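Local coordinates for protein leucine aminopeptidase 2, chloroplastic (Streptomyces sp. BC16019, PDB 5LHJ) that acts as an M17-family metalloaminopeptidase in bottromycin maturation, binding manganese and probably removing N-terminal amino acids from peptide substrates, at residues Pro238-Leu243 and Arg308-Leu313; Val353-Ser358 and Gln449-Ala454; Asp366-Val371 and Val456-Leu461. One frame throughout, in Å; residues are numbered along the deposited sequence.

Overall arrangement
All three contacts belong to the catalytic domain. Interactions 1 and 3 are buried strand pairings within the same mixed sheet, antiparallel in one and parallel in the other, with strand 255-263 bonded to both. Interaction 2 is only partly buried and joins helix 345-358, packed on that sheet, to the loop between helix 440-449 and strand 458-462. It touches both neighbours: Arg356 forms a salt bridge with Glu242 of interaction 1, while Leu354 and Val452 pack on Val368 and Trp458 of interaction 3. Each sheet pairing carries a buried carboxylate with two hydrogen-bond donors; the helix-loop contact is mostly apolar, closed by one serine hydroxyl.

Interaction 1. Residues Pro238-Leu243 and Arg308-Leu313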
ATOM      1  N   PRO A 238      28.062  18.251  -9.444  1.00 19.36           N
ATOM      2  CA  PRO A 238      28.242  18.592  -8.032  1.00 19.19           C
ATOM      3  C   PRO A 238      29.309  19.672  -7.833  1.00 19.00           C
ATOM      4  O   PRO A 238      30.045  20.013  -8.774  1.00 18.57           O
ATOM      5  CB  PRO A 238      28.676  17.264  -7.407  1.00 19.35           C
ATOM      6  CG  PRO A 238      29.383  16.553  -8.521  1.00 19.83           C
ATOM      7  CD  PRO A 238      28.641  16.936  -9.773  1.00 19.91           C
ATOM      8  N   ARG A 239      29.321  20.240  -6.631  1.00 18.77           N
ATOM      9  CA  ARG A 239      30.291  21.262  -6.220  1.00 18.63           C
ATOM     10  C   ARG A 239      30.718  20.946  -4.804  1.00 18.28           C
ATOM     11  O   ARG A 239      29.963  20.337  -4.034  1.00 17.99           O
ATOM     12  CB  ARG A 239      29.664  22.666  -6.254  1.00 18.61           C
ATOM     13  CG  ARG A 239      29.269  23.176  -7.636  1.00 19.00           C
ATOM     14  CD  ARG A 239      30.503  23.555  -8.448  1.00 19.74           C
ATOM     15  NE  ARG A 239      30.221  24.111  -9.780  1.00 20.37           N
ATOM     16  CZ  ARG A 239      30.165  23.425 -10.921  1.00 21.16           C
ATOM     17  NH1 ARG A 239      30.318  22.095 -10.953  1.00 21.66           N
ATOM     18  NH2 ARG A 239      29.967  24.077 -12.065  1.00 21.58           N
ATOM     19  N   TYR A 240      31.919  21.378  -4.445  1.00 18.12           N
ATOM     20  CA  TYR A 240      32.348  21.360  -3.054  1.00 17.62           C
ATOM     21  C   TYR A 240      32.929  22.720  -2.725  1.00 17.75           C
ATOM     22  O   TYR A 240      33.791  23.216  -3.469  1.00 18.12           O
ATOM     23  CB  TYR A 240      33.383  20.263  -2.821  1.00 17.76           C
ATOM     24  CG  TYR A 240      33.914  20.223  -1.428  1.00 17.69           C
ATOM     25  CD1 TYR A 240      33.099  19.842  -0.360  1.00 17.77           C
ATOM     26  CD2 TYR A 240      35.239  20.563  -1.159  1.00 18.01           C
ATOM     27  CE1 TYR A 240      33.588  19.817   0.941  1.00 17.97           C
ATOM     28  CE2 TYR A 240      35.743  20.530   0.131  1.00 18.28           C
ATOM     29  CZ  TYR A 240      34.921  20.153   1.180  1.00 18.20           C
ATOM     30  OH  TYR A 240      35.428  20.115   2.459  1.00 18.76           O
ATOM     31  N   VAL A 241      32.463  23.308  -1.622  1.00 17.46           N
ATOM     32  CA  VAL A 241      32.868  24.667  -1.231  1.00 17.90           C
ATOM     33  C   VAL A 241      33.447  24.656   0.183  1.00 18.21           C
ATOM     34  O   VAL A 241      32.872  24.058   1.104  1.00 17.32           O
ATOM     35  CB  VAL A 241      31.697  25.678  -1.322  1.00 18.03           C
ATOM     36  CG1 VAL A 241      32.186  27.104  -1.036  1.00 18.33           C
ATOM     37  CG2 VAL A 241      31.064  25.621  -2.702  1.00 18.16           C
ATOM     38  N   GLU A 242      34.583  25.330   0.354  1.00 18.42           N
ATOM     39  CA  GLU A 242      35.141  25.566   1.684  1.00 19.42           C
ATOM     40  C   GLU A 242      35.164  27.069   1.935  1.00 20.57           C
ATOM     41  O   GLU A 242      35.602  27.848   1.080  1.00 20.45           O
ATOM     42  CB  GLU A 242      36.521  24.912   1.856  1.00 19.89           C
ATOM     43  CG  GLU A 242      36.390  23.418   2.133  1.00 20.04           C
ATOM     44  CD  GLU A 242      37.698  22.657   2.274  1.00 20.83           C
ATOM     45  OE1 GLU A 242      38.769  23.177   1.890  1.00 21.70           O
ATOM     46  OE2 GLU A 242      37.646  21.504   2.755  1.00 20.74           O
ATOM     47  N   LEU A 243      34.670  27.448   3.106  1.00 21.65           N
ATOM     48  CA  LEU A 243      34.353  28.837   3.440  1.00 23.68           C
ATOM     49  C   LEU A 243      34.969  29.056   4.807  1.00 24.55           C
ATOM     50  O   LEU A 243      34.573  28.379   5.752  1.00 25.68           O
ATOM     51  CB  LEU A 243      32.818  28.999   3.457  1.00 23.90           C
ATOM     52  CG  LEU A 243      32.159  30.346   3.731  1.00 24.90           C
ATOM     53  CD1 LEU A 243      32.483  31.310   2.610  1.00 25.51           C
ATOM     54  CD2 LEU A 243      30.650  30.215   3.866  1.00 24.88           C
ATOM     55  N   ARG A 308      35.885  26.994   9.890  1.00 22.77           N
ATOM     56  CA  ARG A 308      35.887  26.545   8.508  1.00 24.83           C
ATOM     57  C   ARG A 308      34.593  25.797   8.187  1.00 23.47           C
ATOM     58  O   ARG A 308      34.271  24.826   8.864  1.00 24.34           O
ATOM     59  CB  ARG A 308      37.087  25.638   8.283  1.00 28.00           C
ATOM     60  CG  ARG A 308      37.048  24.787   7.022  1.00 31.51           C
ATOM     61  CD  ARG A 308      37.317  25.509   5.719  1.00 33.74           C
ATOM     62  NE  ARG A 308      38.704  26.003   5.647  1.00 38.25           N
ATOM     63  CZ  ARG A 308      39.789  25.261   5.431  1.00 41.11           C
ATOM     64  NH1 ARG A 308      39.705  23.937   5.277  1.00 42.92           N
ATOM     65  NH2 ARG A 308      40.985  25.858   5.388  1.00 43.76           N
ATOM     66  N   GLY A 309      33.909  26.216   7.127  1.00 21.39           N
ATOM     67  CA  GLY A 309      32.752  25.508   6.575  1.00 20.05           C
ATOM     68  C   GLY A 309      33.154  24.587   5.435  1.00 19.44           C
ATOM     69  O   GLY A 309      34.010  24.953   4.616  1.00 19.76           O
ATOM     70  N   HIS A 310      32.550  23.402   5.390  1.00 17.95           N
ATOM     71  CA  HIS A 310      32.825  22.370   4.394  1.00 17.72           C
ATOM     72  C   HIS A 310      31.469  21.955   3.830  1.00 17.23           C
ATOM     73  O   HIS A 310      30.625  21.441   4.577  1.00 16.74           O
ATOM     74  CB  HIS A 310      33.501  21.150   5.038  1.00 18.05           C
ATOM     75  CG  HIS A 310      34.696  21.469   5.886  1.00 18.65           C
ATOM     76  ND1 HIS A 310      35.988  21.373   5.418  1.00 19.59           N
ATOM     77  CD2 HIS A 310      34.798  21.825   7.188  1.00 18.83           C
ATOM     78  CE1 HIS A 310      36.833  21.675   6.388  1.00 19.76           C
ATOM     79  NE2 HIS A 310      36.136  21.942   7.475  1.00 19.91           N
ATOM     80  N   LEU A 311      31.245  22.216   2.541  1.00 16.83           N
ATOM     81  CA  LEU A 311      29.896  22.197   1.950  1.00 16.69           C
ATOM     82  C   LEU A 311      29.821  21.388   0.640  1.00 16.19           C
ATOM     83  O   LEU A 311      30.059  21.921  -0.444  1.00 16.32           O
ATOM     84  CB  LEU A 311      29.412  23.635   1.711  1.00 17.08           C
ATOM     85  CG  LEU A 311      29.422  24.509   2.983  1.00 17.54           C
ATOM     86  CD1 LEU A 311      29.615  25.971   2.672  1.00 17.92           C
ATOM     87  CD2 LEU A 311      28.182  24.256   3.826  1.00 17.20           C
ATOM     88  N   PRO A 312      29.474  20.088   0.734  1.00 15.93           N
ATOM     89  CA  PRO A 312      29.223  19.282  -0.465  1.00 15.80           C
ATOM     90  C   PRO A 312      27.825  19.536  -1.029  1.00 15.93           C
ATOM     91  O   PRO A 312      26.827  19.439  -0.288  1.00 15.94           O
ATOM     92  CB  PRO A 312      29.360  17.852   0.053  1.00 15.72           C
ATOM     93  CG  PRO A 312      28.915  17.930   1.483  1.00 15.54           C
ATOM     94  CD  PRO A 312      29.354  19.289   1.968  1.00 15.64           C
ATOM     95  N   LEU A 313      27.767  19.860  -2.322  1.00 15.78           N
ATOM     96  CA  LEU A 313      26.538  20.271  -3.000  1.00 16.00           C
ATOM     97  C   LEU A 313      26.257  19.353  -4.184  1.00 15.89           C
ATOM     98  O   LEU A 313      27.124  19.150  -5.024  1.00 15.72           O
ATOM     99  CB  LEU A 313      26.667  21.721  -3.487  1.00 16.29           C
ATOM    100  CG  LEU A 313      27.270  22.754  -2.536  1.00 16.46           C
ATOM    101  CD1 LEU A 313      27.273  24.128  -3.191  1.00 16.85           C
ATOM    102  CD2 LEU A 313      26.505  22.842  -1.232  1.00 16.35           C
TER
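Glu242 reaches across to His310, whose ND1 donates to Glu242 OE2 at 3.1 Å. OE2 sits at the imidazole rim near its plane, the carboxylate turned 83° against the ring, and the N-H comes from above the carboxylate plane. From the opposite face Tyr240 OH donates to Glu242 OE2 at 2.6 Å; with CG anti to the backbone N (chi1 177°), this side chain lies alongside His310, pointing the same way. A salt bridge from Arg356 of helix 345-358 adds a third grip, which would probably keep the buried carboxylate ionised. Glu242 OE1 faces Arg308 NH1 at 3.6 Å, a long charge pairing well out of the guanidinium plane, while Arg308 NE turns to Thr244.

Beneath runs an antiparallel ladder in the mixed sheet of the catalytic domain. Arg239-Leu313, Val241-Leu311 and Leu243-Gly309 are its hydrogen-bonded pairs.

Each face also has apolar contacts. Beside the polar cluster, Tyr240 CD1 lies 4.3 Å from Pro312 CB, and the Pro312 side chain is about 6 Å from that of Lys261, a manganese ligand. Opposite, Val241 CG2 meets Leu313 CD1 at 4.1 Å, and helices 193-207 and 286-301 pack over Val241, Leu243 and Leu311.

Interaction 2. Residues Val353-Ser358 and Gln449-Ala454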
ATOM      1  N   VAL A 353      33.814  14.069   3.289  1.00 16.49           N
ATOM      2  CA  VAL A 353      34.031  15.432   3.779  1.00 16.50           C
ATOM      3  C   VAL A 353      34.451  15.409   5.257  1.00 16.50           C
ATOM      4  O   VAL A 353      35.312  16.178   5.667  1.00 16.36           O
ATOM      5  CB  VAL A 353      32.793  16.325   3.554  1.00 16.39           C
ATOM      6  CG1 VAL A 353      33.033  17.731   4.092  1.00 16.39           C
ATOM      7  CG2 VAL A 353      32.439  16.351   2.070  1.00 16.35           C
ATOM      8  N   LEU A 354      33.872  14.511   6.055  1.00 16.38           N
ATOM      9  CA  LEU A 354      34.310  14.344   7.451  1.00 16.90           C
ATOM     10  C   LEU A 354      35.756  13.856   7.555  1.00 17.19           C
ATOM     11  O   LEU A 354      36.495  14.287   8.450  1.00 17.44           O
ATOM     12  CB  LEU A 354      33.369  13.400   8.208  1.00 16.86           C
ATOM     13  CG  LEU A 354      31.991  13.973   8.528  1.00 16.99           C
ATOM     14  CD1 LEU A 354      31.051  12.864   8.978  1.00 17.11           C
ATOM     15  CD2 LEU A 354      32.076  15.060   9.592  1.00 17.25           C
ATOM     16  N   VAL A 355      36.170  12.992   6.627  1.00 17.33           N
ATOM     17  CA  VAL A 355      37.579  12.550   6.566  1.00 17.94           C
ATOM     18  C   VAL A 355      38.455  13.785   6.308  1.00 18.47           C
ATOM     19  O   VAL A 355      39.402  14.052   7.046  1.00 18.87           O
ATOM     20  CB  VAL A 355      37.828  11.469   5.484  1.00 17.92           C
ATOM     21  CG1 VAL A 355      39.314  11.125   5.379  1.00 18.34           C
ATOM     22  CG2 VAL A 355      37.020  10.196   5.770  1.00 17.87           C
ATOM     23  N   ARG A 356      38.111  14.542   5.276  1.00 18.98           N
ATOM     24  CA  ARG A 356      38.877  15.722   4.902  1.00 19.85           C
ATOM     25  C   ARG A 356      38.906  16.752   6.042  1.00 19.93           C
ATOM     26  O   ARG A 356      39.966  17.324   6.348  1.00 20.33           O
ATOM     27  CB  ARG A 356      38.310  16.347   3.622  1.00 20.09           C
ATOM     28  CG  ARG A 356      39.112  17.538   3.098  1.00 20.87           C
ATOM     29  CD  ARG A 356      38.495  18.168   1.864  1.00 20.84           C
ATOM     30  NE  ARG A 356      39.121  19.456   1.572  1.00 21.61           N
ATOM     31  CZ  ARG A 356      40.293  19.632   0.962  1.00 22.75           C
ATOM     32  NH1 ARG A 356      41.033  18.600   0.543  1.00 22.77           N
ATOM     33  NH2 ARG A 356      40.746  20.877   0.769  1.00 23.14           N
ATOM     34  N   ALA A 357      37.755  17.001   6.654  1.00 19.73           N
ATOM     35  CA  ALA A 357      37.646  18.021   7.704  1.00 20.42           C
ATOM     36  C   ALA A 357      38.392  17.680   8.996  1.00 21.32           C
ATOM     37  O   ALA A 357      38.812  18.593   9.707  1.00 20.89           O
ATOM     38  CB  ALA A 357      36.192  18.324   8.020  1.00 19.98           C
ATOM     39  N   SER A 358      38.558  16.388   9.298  1.00 22.07           N
ATOM     40  CA  SER A 358      39.180  15.956  10.552  1.00 23.41           C
ATOM     41  C   SER A 358      40.620  15.443  10.381  1.00 25.82           C
ATOM     42  O   SER A 358      41.225  14.965  11.350  1.00 25.93           O
ATOM     43  CB  SER A 358      38.310  14.882  11.195  1.00 22.93           C
ATOM     44  OG  SER A 358      38.272  13.712  10.399  1.00 21.87           O
ATOM     45  N   GLN A 449      30.185   8.670  12.322  1.00 16.72           N
ATOM     46  CA  GLN A 449      31.237   8.595  13.331  1.00 17.87           C
ATOM     47  C   GLN A 449      32.494   7.881  12.812  1.00 18.54           C
ATOM     48  O   GLN A 449      33.601   8.289  13.160  1.00 18.51           O
ATOM     49  CB  GLN A 449      30.730   7.908  14.598  1.00 18.18           C
ATOM     50  CG  GLN A 449      31.705   7.967  15.770  1.00 18.85           C
ATOM     51  CD  GLN A 449      31.131   7.356  17.038  1.00 19.06           C
ATOM     52  OE1 GLN A 449      30.257   6.491  16.987  1.00 19.28           O
ATOM     53  NE2 GLN A 449      31.634   7.803  18.188  1.00 19.83           N
ATOM     54  N   ASP A 450      32.303   6.847  11.984  1.00 19.29           N
ATOM     55  CA  ASP A 450      33.405   6.055  11.387  1.00 20.63           C
ATOM     56  C   ASP A 450      34.422   6.941  10.631  1.00 20.03           C
ATOM     57  O   ASP A 450      35.595   6.582  10.493  1.00 20.04           O
ATOM     58  CB  ASP A 450      32.885   5.052  10.326  1.00 22.04           C
ATOM     59  CG  ASP A 450      32.057   3.879  10.879  1.00 24.14           C
ATOM     60  OD1 ASP A 450      32.010   3.588  12.089  1.00 25.00           O
ATOM     61  OD2 ASP A 450      31.423   3.214  10.010  1.00 26.08           O
ATOM     62  N   PHE A 451      33.969   8.072  10.103  1.00 18.68           N
ATOM     63  CA  PHE A 451      34.798   8.894   9.218  1.00 18.54           C
ATOM     64  C   PHE A 451      35.499  10.053   9.919  1.00 18.93           C
ATOM     65  O   PHE A 451      36.258  10.768   9.286  1.00 19.42           O
ATOM     66  CB  PHE A 451      33.936   9.388   8.062  1.00 17.76           C
ATOM     67  CG  PHE A 451      33.411   8.271   7.227  1.00 17.37           C
ATOM     68  CD1 PHE A 451      34.210   7.684   6.256  1.00 17.33           C
ATOM     69  CD2 PHE A 451      32.137   7.756   7.442  1.00 17.05           C
ATOM     70  CE1 PHE A 451      33.732   6.628   5.483  1.00 17.27           C
ATOM     71  CE2 PHE A 451      31.661   6.689   6.690  1.00 17.05           C
ATOM     72  CZ  PHE A 451      32.453   6.132   5.703  1.00 17.26           C
ATOM     73  N   VAL A 452      35.239  10.241  11.207  1.00 19.24           N
ATOM     74  CA  VAL A 452      35.865  11.320  11.968  1.00 20.21           C
ATOM     75  C   VAL A 452      37.153  10.762  12.541  1.00 20.95           C
ATOM     76  O   VAL A 452      37.136   9.766  13.265  1.00 20.85           O
ATOM     77  CB  VAL A 452      34.959  11.843  13.096  1.00 20.39           C
ATOM     78  CG1 VAL A 452      35.619  13.007  13.822  1.00 21.04           C
ATOM     79  CG2 VAL A 452      33.621  12.289  12.526  1.00 20.55           C
ATOM     80  N   ALA A 453      38.268  11.408  12.217  1.00 21.56           N
ATOM     81  CA  ALA A 453      39.585  10.924  12.622  1.00 22.87           C
ATOM     82  C   ALA A 453      39.696  10.746  14.128  1.00 24.02           C
ATOM     83  O   ALA A 453      39.146  11.527  14.898  1.00 23.74           O
ATOM     84  CB  ALA A 453      40.681  11.855  12.131  1.00 23.07           C
ATOM     85  N   ALA A 454      40.426   9.706  14.521  1.00 25.74           N
ATOM     86  CA  ALA A 454      40.620   9.341  15.927  1.00 27.71           C
ATOM     87  C   ALA A 454      41.055  10.536  16.755  1.00 28.10           C
ATOM     88  O   ALA A 454      41.931  11.295  16.343  1.00 29.01           O
ATOM     89  CB  ALA A 454      41.670   8.232  16.032  1.00 28.54           C
TER
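Phe451 and Val355 meet at the apolar centre, where Val355 CG2 comes to the rim of the phenyl ring, close to its plane, 3.8 Å from Phe451 CD1. With Val355 CG1 anti to the backbone N (chi1 175°), CG2 is the branch turned to the loop, and the same methyl also touches Phe451 CB and the Phe451 carbonyl oxygen. The ring continues away from the helix, meeting His331 edge-to-face and Phe447 with the two planes at about 45°. One helical position earlier, Leu354 sets its CB 4.1 Å from Phe451 CB. Farther along the same leucine, CD2 lies 4.3 Å from Val452 CG2, so its side chain spans two consecutive loop residues.

This is helix-to-loop packing inside the catalytic domain. Residues 353-358 of helix 345-358 rest against the type I beta turn from Gln449 to Val452, which leads out of helix 440-449 toward strand 458-462. Val353 points away from the loop; it and Ala357 pack on the sheet, both touching His310.

Toward the polar edge, the Phe451 carbonyl lies over the helix backbone, its oxygen receiving a CA-H contact from Val355 CA at 3.5 Å. Beyond it, Ser358 OG accepts a nearly straight bond from Ala453 N, 2.9 Å long with 170° at the hydrogen. Ser358 OG in turn donates to Leu354 O at 2.7 Å, which fixes the hydroxyl's rotation. Ser358 N reaches that carbonyl oxygen from the opposite face of its plane. Ala453 CB packs against Ser358 O, an oxygen that accepts a hydrogen bond from Arg364.

Interaction 3. Residues Asp366-Val371 and Val456-Leu461; sequences DLVVDV and VPWAHL
Asp370 holds two aromatic side chains of the facing strand, one with each carboxylate oxygen. The two strands run parallel, side by side in the central sheet of the M17 catalytic domain, and the Asp370 side chain is about 7 Å from that of Lys261, a manganese ligand. His460 ND1 donates to Asp370 OD1 at 2.5 Å, a very short bond that uses the syn lone pair and lies near the imidazole plane. Trp458 NE1 donates to Asp370 OD2 at 3.0 Å, nearly along the C-O axis, with the oxygen tilted 20° from the indole plane. The aspartate CG sits between its backbone N and carbonyl carbon (chi1 80°), starting the carboxylate's bend toward the neighbouring strand. An alanine here would probably leave the indole NE1 and imidazole ND1 without their acceptor and set both rings freer to turn.

The ladder runs from Val368 N bonding Pro457 O to Leu461 N bonding Asp370 O, and strand 255-263 pairs with the other edge of 367-371.

On the Asp370 face, Val368 CG2 meets Val456 CG1 at 4.1 Å. On the reverse face, Val371 and Leu461 lie side by side, Val371 CG2 4.2 Å from Leu461 CD1.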
ATOM      1  N   ASP A 366      40.139  21.602  15.880  1.00 31.08           N
ATOM      2  CA  ASP A 366      40.057  21.104  17.236  1.00 30.46           C
ATOM      3  C   ASP A 366      38.739  20.372  17.463  1.00 28.40           C
ATOM      4  O   ASP A 366      38.658  19.566  18.380  1.00 27.64           O
ATOM      5  CB  ASP A 366      40.150  22.250  18.251  1.00 31.85           C
ATOM      6  CG  ASP A 366      41.501  22.940  18.235  1.00 33.34           C
ATOM      7  OD1 ASP A 366      42.475  22.345  18.741  1.00 33.40           O
ATOM      8  OD2 ASP A 366      41.580  24.082  17.726  1.00 33.71           O
ATOM      9  N   LEU A 367      37.718  20.685  16.652  1.00 25.86           N
ATOM     10  CA  LEU A 367      36.361  20.159  16.823  1.00 24.87           C
ATOM     11  C   LEU A 367      35.668  20.175  15.460  1.00 22.67           C
ATOM     12  O   LEU A 367      35.880  21.100  14.689  1.00 21.41           O
ATOM     13  CB  LEU A 367      35.576  21.045  17.810  1.00 26.13           C
ATOM     14  CG  LEU A 367      34.038  21.061  17.706  1.00 27.13           C
ATOM     15  CD1 LEU A 367      33.467  19.757  18.229  1.00 28.12           C
ATOM     16  CD2 LEU A 367      33.403  22.222  18.433  1.00 28.08           C
ATOM     17  N   VAL A 368      34.850  19.166  15.173  1.00 21.18           N
ATOM     18  CA  VAL A 368      34.043  19.154  13.942  1.00 20.79           C
ATOM     19  C   VAL A 368      32.568  18.974  14.284  1.00 20.05           C
ATOM     20  O   VAL A 368      32.220  18.060  15.021  1.00 20.22           O
ATOM     21  CB  VAL A 368      34.497  18.036  12.980  1.00 21.17           C
ATOM     22  CG1 VAL A 368      33.606  17.973  11.737  1.00 21.31           C
ATOM     23  CG2 VAL A 368      35.951  18.258  12.584  1.00 21.72           C
ATOM     24  N   VAL A 369      31.709  19.830  13.738  1.00 19.12           N
ATOM     25  CA  VAL A 369      30.259  19.720  13.929  1.00 18.85           C
ATOM     26  C   VAL A 369      29.617  19.586  12.554  1.00 18.46           C
ATOM     27  O   VAL A 369      29.848  20.425  11.698  1.00 18.20           O
ATOM     28  CB  VAL A 369      29.670  20.941  14.661  1.00 19.15           C
ATOM     29  CG1 VAL A 369      28.136  20.848  14.753  1.00 19.43           C
ATOM     30  CG2 VAL A 369      30.281  21.076  16.049  1.00 19.75           C
ATOM     31  N   ASP A 370      28.834  18.528  12.333  1.00 18.10           N
ATOM     32  CA  ASP A 370      28.074  18.416  11.088  1.00 18.13           C
ATOM     33  C   ASP A 370      26.602  18.712  11.332  1.00 17.50           C
ATOM     34  O   ASP A 370      26.078  18.450  12.419  1.00 17.15           O
ATOM     35  CB  ASP A 370      28.299  17.083  10.379  1.00 18.53           C
ATOM     36  CG  ASP A 370      27.499  15.962  10.958  1.00 19.08           C
ATOM     37  OD1 ASP A 370      26.260  15.894  10.702  1.00 19.84           O
ATOM     38  OD2 ASP A 370      28.107  15.115  11.634  1.00 20.19           O
ATOM     39  N   VAL A 371      25.970  19.294  10.313  1.00 16.96           N
ATOM     40  CA  VAL A 371      24.559  19.656  10.341  1.00 16.61           C
ATOM     41  C   VAL A 371      23.938  19.139   9.057  1.00 16.32           C
ATOM     42  O   VAL A 371      24.433  19.432   7.959  1.00 15.80           O
ATOM     43  CB  VAL A 371      24.358  21.194  10.414  1.00 16.93           C
ATOM     44  CG1 VAL A 371      22.891  21.533  10.633  1.00 16.97           C
ATOM     45  CG2 VAL A 371      25.205  21.807  11.520  1.00 17.27           C
ATOM     46  N   VAL A 456      39.421  13.382  17.507  1.00 26.82           N
ATOM     47  CA  VAL A 456      38.839  14.696  17.197  1.00 25.45           C
ATOM     48  C   VAL A 456      37.415  14.769  17.770  1.00 24.13           C
ATOM     49  O   VAL A 456      36.570  13.947  17.386  1.00 23.75           O
ATOM     50  CB  VAL A 456      38.796  14.948  15.670  1.00 25.50           C
ATOM     51  CG1 VAL A 456      38.153  16.287  15.357  1.00 25.36           C
ATOM     52  CG2 VAL A 456      40.206  14.878  15.073  1.00 26.22           C
ATOM     53  N   PRO A 457      37.142  15.729  18.688  1.00 23.13           N
ATOM     54  CA  PRO A 457      35.779  15.894  19.199  1.00 22.20           C
ATOM     55  C   PRO A 457      34.805  16.237  18.084  1.00 21.15           C
ATOM     56  O   PRO A 457      35.137  17.020  17.185  1.00 20.32           O
ATOM     57  CB  PRO A 457      35.893  17.050  20.196  1.00 23.03           C
ATOM     58  CG  PRO A 457      37.316  17.065  20.602  1.00 23.70           C
ATOM     59  CD  PRO A 457      38.105  16.568  19.428  1.00 23.77           C
ATOM     60  N   TRP A 458      33.617  15.645  18.143  1.00 19.65           N
ATOM     61  CA  TRP A 458      32.656  15.746  17.055  1.00 18.77           C
ATOM     62  C   TRP A 458      31.234  15.717  17.572  1.00 18.37           C
ATOM     63  O   TRP A 458      30.932  15.012  18.539  1.00 18.22           O
ATOM     64  CB  TRP A 458      32.904  14.601  16.062  1.00 18.79           C
ATOM     65  CG  TRP A 458      31.779  14.245  15.126  1.00 18.69           C
ATOM     66  CD1 TRP A 458      31.417  14.891  13.968  1.00 18.91           C
ATOM     67  CD2 TRP A 458      30.893  13.132  15.258  1.00 18.67           C
ATOM     68  NE1 TRP A 458      30.341  14.249  13.386  1.00 18.77           N
ATOM     69  CE2 TRP A 458      30.011  13.159  14.158  1.00 18.64           C
ATOM     70  CE3 TRP A 458      30.752  12.113  16.211  1.00 19.06           C
ATOM     71  CZ2 TRP A 458      29.011  12.202  13.984  1.00 18.70           C
ATOM     72  CZ3 TRP A 458      29.740  11.157  16.034  1.00 18.69           C
ATOM     73  CH2 TRP A 458      28.890  11.219  14.938  1.00 18.38           C
ATOM     74  N   ALA A 459      30.377  16.505  16.925  1.00 17.93           N
ATOM     75  CA  ALA A 459      28.940  16.455  17.141  1.00 17.64           C
ATOM     76  C   ALA A 459      28.215  16.448  15.800  1.00 17.33           C
ATOM     77  O   ALA A 459      28.683  17.032  14.817  1.00 16.91           O
ATOM     78  CB  ALA A 459      28.468  17.635  17.991  1.00 17.64           C
ATOM     79  N   HIS A 460      27.054  15.796  15.787  1.00 16.84           N
ATOM     80  CA  HIS A 460      26.214  15.650  14.599  1.00 16.83           C
ATOM     81  C   HIS A 460      24.806  16.136  14.943  1.00 16.90           C
ATOM     82  O   HIS A 460      24.210  15.685  15.937  1.00 16.50           O
ATOM     83  CB  HIS A 460      26.232  14.178  14.171  1.00 17.26           C
ATOM     84  CG  HIS A 460      25.083  13.753  13.304  1.00 17.66           C
ATOM     85  ND1 HIS A 460      24.801  14.338  12.087  1.00 17.76           N
ATOM     86  CD2 HIS A 460      24.169  12.770  13.469  1.00 17.61           C
ATOM     87  CE1 HIS A 460      23.744  13.754  11.553  1.00 17.89           C
ATOM     88  NE2 HIS A 460      23.352  12.784  12.364  1.00 18.08           N
ATOM     89  N   LEU A 461      24.293  17.064  14.133  1.00 16.82           N
ATOM     90  CA  LEU A 461      22.940  17.598  14.300  1.00 17.18           C
ATOM     91  C   LEU A 461      22.067  17.120  13.144  1.00 16.76           C
ATOM     92  O   LEU A 461      22.319  17.486  12.003  1.00 16.38           O
ATOM     93  CB  LEU A 461      22.961  19.127  14.313  1.00 18.01           C
ATOM     94  CG  LEU A 461      23.840  19.853  15.325  1.00 19.20           C
ATOM     95  CD1 LEU A 461      23.543  21.356  15.334  1.00 19.39           C
ATOM     96  CD2 LEU A 461      23.638  19.300  16.699  1.00 20.17           C
TER